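Local coordinates for heme-binding protein HutZ (Vibrio cholerae, PDB 3TGV) that binds heme with high efficiency and very probably degrades it to biliverdin beta and delta, releasing the iron, at residues S63-E68 / R81-A86; E13-Q18 / E107-I112; V44-I49 / M123-Q128. The protein carries 1 engineered substitution. All blocks are in the same frame, centred on the assembly; numbering follows the deposited sequence.

Interaction 1: residues S63-E68 / R81-A86; sequences SIMMIE and RLTFDA
I64 and F84 face each other as a hydrogen-bonded antiparallel pair, and the isoleucine lies across the phenyl ring. Its CB stands over one ring face, displaced toward the rim, 4.0 Å from the F84 centroid and 14° off the normal, a CH-pi contact. From CB the side chain forks. CG2 reaches F84 CZ at 3.6 Å, while CG1 carries CD1 past the ring rim to F84 CE2 at 3.5 Å and on to A86 CB at 3.7 Å. F84 CG sits between its backbone N and carbonyl carbon (chi1 58°), and the end of the side chain comes nearer to I64. The branched isoleucine offers one methyl to the ring and another to the small A86 as well. M66 and L82 prolong the same apolar face, with F10 of helix 3-13 packed against both.

The other face, with S63, M65, I67, R81, T83 and D85, turns toward the second subunit. S63 OG donates to D85 OD1 at 3.1 Å, and it also bonds V30 N of the second subunit, so a small hydroxyl serves both partners. Between the faces, paired backbone bonds such as I64 N to F84 O (2.7 Å) hold the register of the two strands. The chemistry implies a two-sided ribbon, apolar toward its own core and mixed, with hydroxyl and carboxylate beside methionine and isoleucine, where the second subunit lies.

Interaction 2: residues E13-Q18 / E107-I112; sequences ERKTLQ and ERFGEI
R108 NH2 is held by two backbone oxygens, R14 O and Q12 O. The bond to R14 O is short at 2.6 Å but bent, 125° at the hydrogen, and so weak; the guanidinium also donates from NH1 to F35 O and lies against the F35 ring as a cation-pi partner. Arginine suits the place because its several N-H groups can serve separate carbonyls at once. CG is anti to the backbone N (chi1 -156°), and the chain, extended from CG to NE, has the length to leave helix 96-109 and arrive where helix 3-13 ends and R14 departs from helical geometry. A positive group beside such a helix end would probably be stabilised by the carbonyls there.

K15 lies obliquely over the same guanidinium. Its CD rests 3.7 Å above one face of the R108 group, toward the rim, and CE is 3.7 Å from R108 NE. K15 NZ, 5.1 Å from the like-charged R108 NH2, makes a weak hydrogen bond to E13 O, and it is the methylenes that meet the guanidinium.

In the split-barrel fold expected of this FMN-binding clan, the contact ties the loop between helix 3-13 and strand 16-22 to the end of helix 96-109. F109 completes it: K15 O meets the ring edge at F109 CZ, 3.6 Å away, and K15 CB touches CE1, while F77 of the second subunit packs edge-to-face on the same ring. Within the 13-18 segment, R14 grips E13 side-on, NE meeting OE1 at 2.7 Å and NH2 meeting OE2 at 3.0 Å, while R14 NH1 forms a salt bridge with D69.

Interaction 3: residues V44-I49 / M123-Q128; sequences VLISHI and MLFRLQ
H48 sets its CG anti to the backbone N (chi1 -174°), and the imidazole lies beside M123, while M123 sets its own CG beside its backbone N and bends at chi3 to bring CE toward the ring. M123 CE comes to 3.6 Å from H48 CD2, and the sulfur sits at the ring edge, 4.8 Å from the H48 centroid and 76° off the normal, a Met-aromatic contact. An unbranched, polarisable methionine is well suited to follow a ring that stands beyond the strand. The imidazole NE2 also has a weak hydrogen bond to E57 OE1 of helix 51-58.

Deeper in, I46 crosses F125 at about a right angle, CG1 lying 3.9 Å from CD2 of the ring. These residues, with V44, form the face on which helix 51-58 packs: H52 and A53 touch I46, and L56 touches F125.

The pairing joins strand 41-47 to strand 122-129 in the curled antiparallel sheet, consistent with the split barrel of this clan, and strand 122-129 pairs in turn with strand 81-91. Reciprocal backbone bonds link V44 with F125 and I46 with M123, the shortest being M123 N to I46 O at 2.8 Å. On the other face L45 and L124 each lay a methyl over the opposite backbone: L45 CD1 is 3.5 Å from M123 O, and L124 CD1 is 3.5 Å from V44 O. Helix 96-109 meets this leucine pair through M105, W98 and V101. Where strand 41-47 ends, S47 OG accepts from I49 N at 3.3 Å in an ST turn.

All three interactions reach one curled antiparallel sheet, consistent with a split barrel. The centres of interactions 1 and 2 lie about 16 Å apart, as do those of 1 and 3; 2 and 3 are about 14 Å apart. Along the chain the order is 13-18, 44-49, 63-68, 81-86, 107-112, 123-128, so interaction 1 falls between the segments of both others, whose own segments alternate. Strands 16-22 and 61-67 join interactions 1 and 2, with M65 O 2.7 Å from Q18 N; strands 81-91 and 122-129 join 1 and 3. Among these contacts the second subunit reaches interactions 1 and 2, while interaction 3 lies within one chain.

Interaction 1: residues S63-E68 / R81-A86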
loop_
_atom_site.group_PDB
_atom_site.type_symbol
_atom_site.label_atom_id
_atom_site.label_comp_id
_atom_site.label_asym_id
_atom_site.label_seq_id
_atom_site.Cartn_x
_atom_site.Cartn_y
_atom_site.Cartn_z
ATOM N N SER A 63 6.645 3.128 -6.554
ATOM C CA SER A 63 7.000 1.890 -5.888
ATOM C C SER A 63 5.730 1.032 -5.856
ATOM O O SER A 63 4.662 1.505 -5.455
ATOM C CB SER A 63 7.571 2.169 -4.492
ATOM O OG SER A 63 7.906 0.975 -3.797
ATOM N N ILE A 64 5.839 -0.212 -6.321
ATOM C CA ILE A 64 4.676 -1.092 -6.482
ATOM C C ILE A 64 4.727 -2.307 -5.550
ATOM O O ILE A 64 5.787 -2.908 -5.348
ATOM C CB ILE A 64 4.589 -1.606 -7.924
ATOM C CG1 ILE A 64 4.328 -0.444 -8.885
ATOM C CG2 ILE A 64 3.505 -2.682 -8.052
ATOM C CD1 ILE A 64 4.604 -0.780 -10.328
ATOM N N MET A 65 3.587 -2.664 -4.977
ATOM C CA MET A 65 3.511 -3.854 -4.131
ATOM C C MET A 65 2.250 -4.664 -4.399
ATOM O O MET A 65 1.140 -4.120 -4.484
ATOM C CB MET A 65 3.595 -3.480 -2.648
ATOM C CG MET A 65 3.434 -4.661 -1.710
ATOM S SD MET A 65 3.750 -4.260 0.025
ATOM C CE MET A 65 2.455 -3.059 0.307
ATOM N N MET A 66 2.440 -5.965 -4.543
ATOM C CA MET A 66 1.350 -6.915 -4.676
ATOM C C MET A 66 1.410 -7.766 -3.401
ATOM O O MET A 66 2.446 -8.365 -3.097
ATOM C CB MET A 66 1.597 -7.749 -5.934
ATOM C CG MET A 66 0.480 -8.659 -6.393
ATOM S SD MET A 66 1.022 -9.650 -7.823
ATOM C CE MET A 66 1.610 -8.373 -8.914
ATOM N N ILE A 67 0.326 -7.793 -2.632
ATOM C CA ILE A 67 0.366 -8.368 -1.286
ATOM C C ILE A 67 -0.865 -9.208 -0.913
ATOM O O ILE A 67 -1.995 -8.893 -1.317
ATOM C CB ILE A 67 0.577 -7.250 -0.223
ATOM C CG1 ILE A 67 0.765 -7.861 1.163
ATOM C CG2 ILE A 67 -0.590 -6.226 -0.257
ATOM C CD1 ILE A 67 1.401 -6.911 2.150
ATOM N N GLU A 68 -0.656 -10.281 -0.150
ATOM C CA GLU A 68 -1.783 -11.114 0.256
ATOM C C GLU A 68 -2.610 -10.358 1.288
ATOM O O GLU A 68 -2.113 -9.438 1.927
ATOM C CB GLU A 68 -1.330 -12.463 0.828
ATOM C CG GLU A 68 -0.805 -12.393 2.243
ATOM C CD GLU A 68 -0.310 -13.750 2.753
ATOM O OE1 GLU A 68 -0.838 -14.799 2.328
ATOM O OE2 GLU A 68 0.605 -13.754 3.583
ATOM N N ARG A 81 4.377 -11.261 -0.244
ATOM C CA ARG A 81 4.345 -10.090 -1.113
ATOM C C ARG A 81 5.451 -10.047 -2.159
ATOM O O ARG A 81 6.498 -10.687 -2.001
ATOM C CB ARG A 81 4.406 -8.821 -0.262
ATOM C CG ARG A 81 5.717 -8.644 0.509
ATOM C CD ARG A 81 5.557 -7.595 1.608
ATOM N NE ARG A 81 6.809 -7.323 2.308
ATOM C CZ ARG A 81 7.219 -7.973 3.398
ATOM N NH1 ARG A 81 6.475 -8.932 3.925
ATOM N NH2 ARG A 81 8.376 -7.656 3.963
ATOM N N LEU A 82 5.191 -9.282 -3.220
ATOM C CA LEU A 82 6.153 -8.973 -4.273
ATOM C C LEU A 82 6.257 -7.463 -4.342
ATOM O O LEU A 82 5.235 -6.784 -4.396
ATOM C CB LEU A 82 5.636 -9.441 -5.631
ATOM C CG LEU A 82 5.401 -10.930 -5.887
ATOM C CD1 LEU A 82 4.894 -11.132 -7.291
ATOM C CD2 LEU A 82 6.683 -11.745 -5.644
ATOM N N THR A 83 7.468 -6.923 -4.358
ATOM C CA THR A 83 7.628 -5.468 -4.416
ATOM C C THR A 83 8.693 -5.094 -5.443
ATOM O O THR A 83 9.709 -5.797 -5.596
ATOM C CB THR A 83 8.006 -4.889 -3.035
ATOM O OG1 THR A 83 7.102 -5.386 -2.039
ATOM C CG2 THR A 83 7.917 -3.368 -3.045
ATOM N N PHE A 84 8.459 -3.995 -6.148
ATOM C CA PHE A 84 9.411 -3.495 -7.132
ATOM C C PHE A 84 9.122 -2.038 -7.447
ATOM O O PHE A 84 7.995 -1.574 -7.267
ATOM C CB PHE A 84 9.382 -4.335 -8.415
ATOM C CG PHE A 84 8.036 -4.394 -9.094
ATOM C CD1 PHE A 84 7.063 -5.276 -8.658
ATOM C CD2 PHE A 84 7.760 -3.595 -10.199
ATOM C CE1 PHE A 84 5.822 -5.341 -9.285
ATOM C CE2 PHE A 84 6.514 -3.657 -10.838
ATOM C CZ PHE A 84 5.553 -4.537 -10.378
ATOM N N ASP A 85 10.145 -1.316 -7.892
ATOM C CA ASP A 85 9.981 0.064 -8.327
ATOM C C ASP A 85 9.834 0.063 -9.832
ATOM O O ASP A 85 10.254 -0.890 -10.487
ATOM C CB ASP A 85 11.174 0.922 -7.910
ATOM C CG ASP A 85 11.295 1.063 -6.399
ATOM O OD1 ASP A 85 10.336 0.707 -5.674
ATOM O OD2 ASP A 85 12.357 1.527 -5.931
ATOM N N ALA A 86 9.227 1.122 -10.375
ATOM C CA ALA A 86 8.913 1.192 -11.797
ATOM C C ALA A 86 8.939 2.620 -12.339
ATOM O O ALA A 86 8.998 3.579 -11.586
ATOM C CB ALA A 86 7.548 0.556 -12.068
#

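Interaction 2: residues E13-Q18 / E107-I112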
loop_
_atom_site.group_PDB
_atom_site.type_symbol
_atom_site.label_atom_id
_atom_site.label_comp_id
_atom_site.label_asym_id
_atom_site.label_seq_id
_atom_site.Cartn_x
_atom_site.Cartn_y
_atom_site.Cartn_z
ATOM N N GLU A 13 -3.580 -14.595 -9.206
ATOM C CA GLU A 13 -4.691 -14.459 -8.272
ATOM C C GLU A 13 -4.880 -13.014 -7.815
ATOM O O GLU A 13 -6.007 -12.530 -7.724
ATOM C CB GLU A 13 -4.487 -15.374 -7.057
ATOM C CG GLU A 13 -5.649 -15.370 -6.054
ATOM C CD GLU A 13 -5.581 -14.220 -5.051
ATOM O OE1 GLU A 13 -4.456 -13.902 -4.588
ATOM O OE2 GLU A 13 -6.653 -13.642 -4.726
ATOM N N ARG A 14 -3.783 -12.325 -7.515
ATOM C CA ARG A 14 -3.887 -10.962 -7.008
ATOM C C ARG A 14 -4.392 -10.038 -8.109
ATOM O O ARG A 14 -3.920 -10.093 -9.238
ATOM C CB ARG A 14 -2.544 -10.487 -6.461
ATOM C CG ARG A 14 -2.013 -11.332 -5.307
ATOM C CD ARG A 14 -2.571 -10.876 -3.969
ATOM N NE ARG A 14 -3.876 -11.452 -3.684
ATOM C CZ ARG A 14 -4.757 -10.937 -2.834
ATOM N NH1 ARG A 14 -4.494 -9.804 -2.188
ATOM N NH2 ARG A 14 -5.920 -11.546 -2.646
ATOM N N LYS A 15 -5.366 -9.195 -7.778
ATOM C CA LYS A 15 -5.995 -8.345 -8.771
ATOM C C LYS A 15 -5.615 -6.873 -8.609
ATOM O O LYS A 15 -5.917 -6.053 -9.475
ATOM C CB LYS A 15 -7.518 -8.506 -8.699
ATOM C CG LYS A 15 -7.965 -9.965 -8.817
ATOM C CD LYS A 15 -8.507 -10.274 -10.205
ATOM C CE LYS A 15 -8.352 -11.745 -10.559
ATOM N NZ LYS A 15 -8.976 -12.644 -9.550
ATOM N N THR A 16 -4.958 -6.540 -7.506
ATOM C CA THR A 16 -4.660 -5.146 -7.194
ATOM C C THR A 16 -3.182 -4.902 -6.871
ATOM O O THR A 16 -2.495 -5.760 -6.302
ATOM C CB THR A 16 -5.509 -4.649 -5.998
ATOM O OG1 THR A 16 -6.901 -4.911 -6.249
ATOM C CG2 THR A 16 -5.332 -3.164 -5.814
ATOM N N LEU A 17 -2.711 -3.722 -7.254
ATOM C CA LEU A 17 -1.407 -3.223 -6.853
ATOM C C LEU A 17 -1.577 -2.146 -5.796
ATOM O O LEU A 17 -2.491 -1.302 -5.882
ATOM C CB LEU A 17 -0.684 -2.604 -8.055
ATOM C CG LEU A 17 -0.460 -3.466 -9.296
ATOM C CD1 LEU A 17 0.299 -2.683 -10.385
ATOM C CD2 LEU A 17 0.280 -4.746 -8.899
ATOM N N GLN A 18 -0.700 -2.160 -4.804
ATOM C CA GLN A 18 -0.565 -1.006 -3.931
ATOM C C GLN A 18 0.567 -0.144 -4.467
ATOM O O GLN A 18 1.637 -0.659 -4.838
ATOM C CB GLN A 18 -0.288 -1.415 -2.482
ATOM C CG GLN A 18 -0.949 -2.720 -2.053
ATOM C CD GLN A 18 -2.442 -2.731 -2.234
ATOM O OE1 GLN A 18 -3.009 -3.648 -2.838
ATOM N NE2 GLN A 18 -3.103 -1.719 -1.691
ATOM N N GLU A 107 -11.570 -8.240 -19.763
ATOM C CA GLU A 107 -11.585 -9.681 -19.529
ATOM C C GLU A 107 -11.358 -10.036 -18.053
ATOM O O GLU A 107 -11.990 -10.954 -17.527
ATOM C CB GLU A 107 -10.554 -10.389 -20.411
ATOM C CG GLU A 107 -10.225 -11.806 -19.959
ATOM C CD GLU A 107 -10.623 -12.864 -20.978
ATOM O OE1 GLU A 107 -9.835 -13.819 -21.185
ATOM O OE2 GLU A 107 -11.723 -12.740 -21.566
ATOM N N ARG A 108 -10.468 -9.310 -17.384
ATOM C CA ARG A 108 -10.163 -9.613 -15.987
ATOM C C ARG A 108 -11.191 -9.040 -15.021
ATOM O O ARG A 108 -11.488 -9.654 -14.000
ATOM C CB ARG A 108 -8.773 -9.109 -15.599
ATOM C CG ARG A 108 -8.170 -9.861 -14.415
ATOM C CD ARG A 108 -6.795 -9.336 -14.023
ATOM N NE ARG A 108 -6.126 -10.282 -13.129
ATOM C CZ ARG A 108 -5.100 -9.988 -12.334
ATOM N NH1 ARG A 108 -4.614 -8.751 -12.298
ATOM N NH2 ARG A 108 -4.562 -10.937 -11.566
ATOM N N PHE A 109 -11.720 -7.858 -15.330
ATOM C CA PHE A 109 -12.573 -7.144 -14.381
ATOM C C PHE A 109 -14.021 -6.958 -14.831
ATOM O O PHE A 109 -14.869 -6.555 -14.038
ATOM C CB PHE A 109 -11.963 -5.788 -14.023
ATOM C CG PHE A 109 -10.592 -5.890 -13.436
ATOM C CD1 PHE A 109 -10.405 -6.420 -12.173
ATOM C CD2 PHE A 109 -9.489 -5.478 -14.152
ATOM C CE1 PHE A 109 -9.136 -6.523 -11.626
ATOM C CE2 PHE A 109 -8.227 -5.577 -13.614
ATOM C CZ PHE A 109 -8.049 -6.101 -12.350
ATOM N N GLY A 110 -14.300 -7.242 -16.098
ATOM C CA GLY A 110 -15.673 -7.253 -16.576
ATOM C C GLY A 110 -16.268 -5.922 -16.996
ATOM O O GLY A 110 -15.553 -4.967 -17.307
ATOM N N GLU A 111 -17.598 -5.869 -17.003
ATOM C CA GLU A 111 -18.342 -4.732 -17.547
ATOM C C GLU A 111 -17.880 -3.374 -17.043
ATOM O O GLU A 111 -17.867 -2.395 -17.793
ATOM C CB GLU A 111 -19.832 -4.874 -17.242
ATOM C CG GLU A 111 -20.506 -6.058 -17.899
ATOM C CD GLU A 111 -22.002 -6.061 -17.655
ATOM O OE1 GLU A 111 -22.515 -5.040 -17.147
ATOM O OE2 GLU A 111 -22.662 -7.078 -17.964
ATOM N N ILE A 112 -17.525 -3.318 -15.763
ATOM C CA ILE A 112 -17.135 -2.071 -15.119
ATOM C C ILE A 112 -16.167 -1.270 -15.999
ATOM O O ILE A 112 -16.225 -0.041 -16.056
ATOM C CB ILE A 112 -16.531 -2.359 -13.723
ATOM C CG1 ILE A 112 -16.684 -1.156 -12.793
ATOM C CG2 ILE A 112 -15.080 -2.812 -13.839
ATOM C CD1 ILE A 112 -15.900 0.044 -13.225
#

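Interaction 3: residues V44-I49 / M123-Q128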
loop_
_atom_site.group_PDB
_atom_site.type_symbol
_atom_site.label_atom_id
_atom_site.label_comp_id
_atom_site.label_asym_id
_atom_site.label_seq_id
_atom_site.Cartn_x
_atom_site.Cartn_y
_atom_site.Cartn_z
ATOM N N VAL A 44 -2.425 0.181 -15.009
ATOM C CA VAL A 44 -3.527 0.598 -14.149
ATOM C C VAL A 44 -4.354 1.676 -14.835
ATOM O O VAL A 44 -3.819 2.490 -15.586
ATOM C CB VAL A 44 -3.022 1.135 -12.806
ATOM C CG1 VAL A 44 -2.310 0.021 -12.030
ATOM C CG2 VAL A 44 -2.104 2.335 -13.027
ATOM N N LEU A 45 -5.656 1.667 -14.565
ATOM C CA LEU A 45 -6.597 2.620 -15.149
ATOM C C LEU A 45 -7.193 3.455 -14.025
ATOM O O LEU A 45 -8.084 2.998 -13.314
ATOM C CB LEU A 45 -7.710 1.881 -15.895
ATOM C CG LEU A 45 -8.766 2.738 -16.611
ATOM C CD1 LEU A 45 -8.112 3.610 -17.671
ATOM C CD2 LEU A 45 -9.859 1.876 -17.223
ATOM N N ILE A 46 -6.700 4.681 -13.875
ATOM C CA ILE A 46 -6.970 5.467 -12.682
ATOM C C ILE A 46 -7.454 6.895 -12.984
ATOM O O ILE A 46 -7.300 7.407 -14.096
ATOM C CB ILE A 46 -5.727 5.528 -11.766
ATOM C CG1 ILE A 46 -4.556 6.167 -12.508
ATOM C CG2 ILE A 46 -5.372 4.140 -11.279
ATOM C CD1 ILE A 46 -3.335 6.438 -11.629
ATOM N N SER A 47 -8.018 7.536 -11.969
ATOM C CA SER A 47 -8.673 8.825 -12.140
ATOM C C SER A 47 -7.758 10.019 -11.884
ATOM O O SER A 47 -7.125 10.117 -10.836
ATOM C CB SER A 47 -9.906 8.896 -11.236
ATOM O OG SER A 47 -10.591 10.126 -11.383
ATOM N N HIS A 48 -7.721 10.940 -12.846
ATOM C CA HIS A 48 -6.971 12.184 -12.711
ATOM C C HIS A 48 -7.460 13.013 -11.527
ATOM O O HIS A 48 -6.742 13.879 -11.021
ATOM C CB HIS A 48 -7.060 13.005 -13.998
ATOM C CG HIS A 48 -6.202 14.231 -13.990
ATOM N ND1 HIS A 48 -6.692 15.480 -13.661
ATOM C CD2 HIS A 48 -4.885 14.400 -14.252
ATOM C CE1 HIS A 48 -5.710 16.364 -13.730
ATOM N NE2 HIS A 48 -4.605 15.732 -14.085
ATOM N N ILE A 49 -8.678 12.753 -11.075
ATOM C CA ILE A 49 -9.153 13.422 -9.869
ATOM C C ILE A 49 -8.342 13.021 -8.623
ATOM O O ILE A 49 -8.146 13.821 -7.707
ATOM C CB ILE A 49 -10.641 13.202 -9.653
ATOM C CG1 ILE A 49 -11.422 13.818 -10.821
ATOM C CG2 ILE A 49 -11.087 13.836 -8.335
ATOM C CD1 ILE A 49 -12.900 13.497 -10.806
ATOM N N MET A 123 -7.233 7.705 -16.830
ATOM C CA MET A 123 -6.024 7.620 -17.623
ATOM C C MET A 123 -5.427 6.226 -17.483
ATOM O O MET A 123 -5.537 5.603 -16.428
ATOM C CB MET A 123 -5.014 8.650 -17.124
ATOM C CG MET A 123 -5.580 10.040 -16.964
ATOM S SD MET A 123 -4.413 11.141 -16.148
ATOM C CE MET A 123 -4.403 12.506 -17.315
ATOM N N LEU A 124 -4.789 5.745 -18.543
ATOM C CA LEU A 124 -4.140 4.439 -18.506
ATOM C C LEU A 124 -2.631 4.604 -18.408
ATOM O O LEU A 124 -2.005 5.188 -19.293
ATOM C CB LEU A 124 -4.508 3.640 -19.755
ATOM C CG LEU A 124 -3.850 2.275 -19.967
ATOM C CD1 LEU A 124 -4.236 1.299 -18.861
ATOM C CD2 LEU A 124 -4.249 1.732 -21.325
ATOM N N PHE A 125 -2.043 4.100 -17.329
ATOM C CA PHE A 125 -0.597 4.201 -17.152
ATOM C C PHE A 125 0.080 2.851 -17.333
ATOM O O PHE A 125 -0.355 1.857 -16.762
ATOM C CB PHE A 125 -0.238 4.765 -15.770
ATOM C CG PHE A 125 -0.541 6.233 -15.607
ATOM C CD1 PHE A 125 0.441 7.187 -15.830
ATOM C CD2 PHE A 125 -1.798 6.652 -15.225
ATOM C CE1 PHE A 125 0.171 8.534 -15.679
ATOM C CE2 PHE A 125 -2.075 7.996 -15.075
ATOM C CZ PHE A 125 -1.089 8.937 -15.304
ATOM N N ARG A 126 1.138 2.829 -18.135
ATOM C CA ARG A 126 2.028 1.671 -18.199
ATOM C C ARG A 126 3.135 1.793 -17.162
ATOM O O ARG A 126 3.786 2.829 -17.060
ATOM C CB ARG A 126 2.654 1.530 -19.587
ATOM C CG ARG A 126 3.963 0.771 -19.543
ATOM C CD ARG A 126 4.260 -0.005 -20.811
ATOM N NE ARG A 126 4.726 0.846 -21.896
ATOM C CZ ARG A 126 5.580 0.445 -22.833
ATOM N NH1 ARG A 126 6.072 -0.791 -22.808
ATOM N NH2 ARG A 126 5.949 1.283 -23.796
ATOM N N LEU A 127 3.353 0.735 -16.389
ATOM C CA LEU A 127 4.392 0.755 -15.371
ATOM C C LEU A 127 5.422 -0.318 -15.666
ATOM O O LEU A 127 5.085 -1.496 -15.745
ATOM C CB LEU A 127 3.786 0.511 -13.995
ATOM C CG LEU A 127 2.482 1.243 -13.720
ATOM C CD1 LEU A 127 1.958 0.813 -12.371
ATOM C CD2 LEU A 127 2.693 2.742 -13.770
ATOM N N GLN A 128 6.678 0.099 -15.807
ATOM C CA GLN A 128 7.766 -0.795 -16.197
ATOM C C GLN A 128 8.847 -0.862 -15.132
ATOM O O GLN A 128 9.466 0.153 -14.801
ATOM C CB GLN A 128 8.378 -0.337 -17.520
ATOM C CG GLN A 128 7.348 -0.089 -18.602
ATOM C CD GLN A 128 7.970 0.213 -19.942
ATOM O OE1 GLN A 128 8.093 1.378 -20.337
ATOM N NE2 GLN A 128 8.360 -0.834 -20.659
#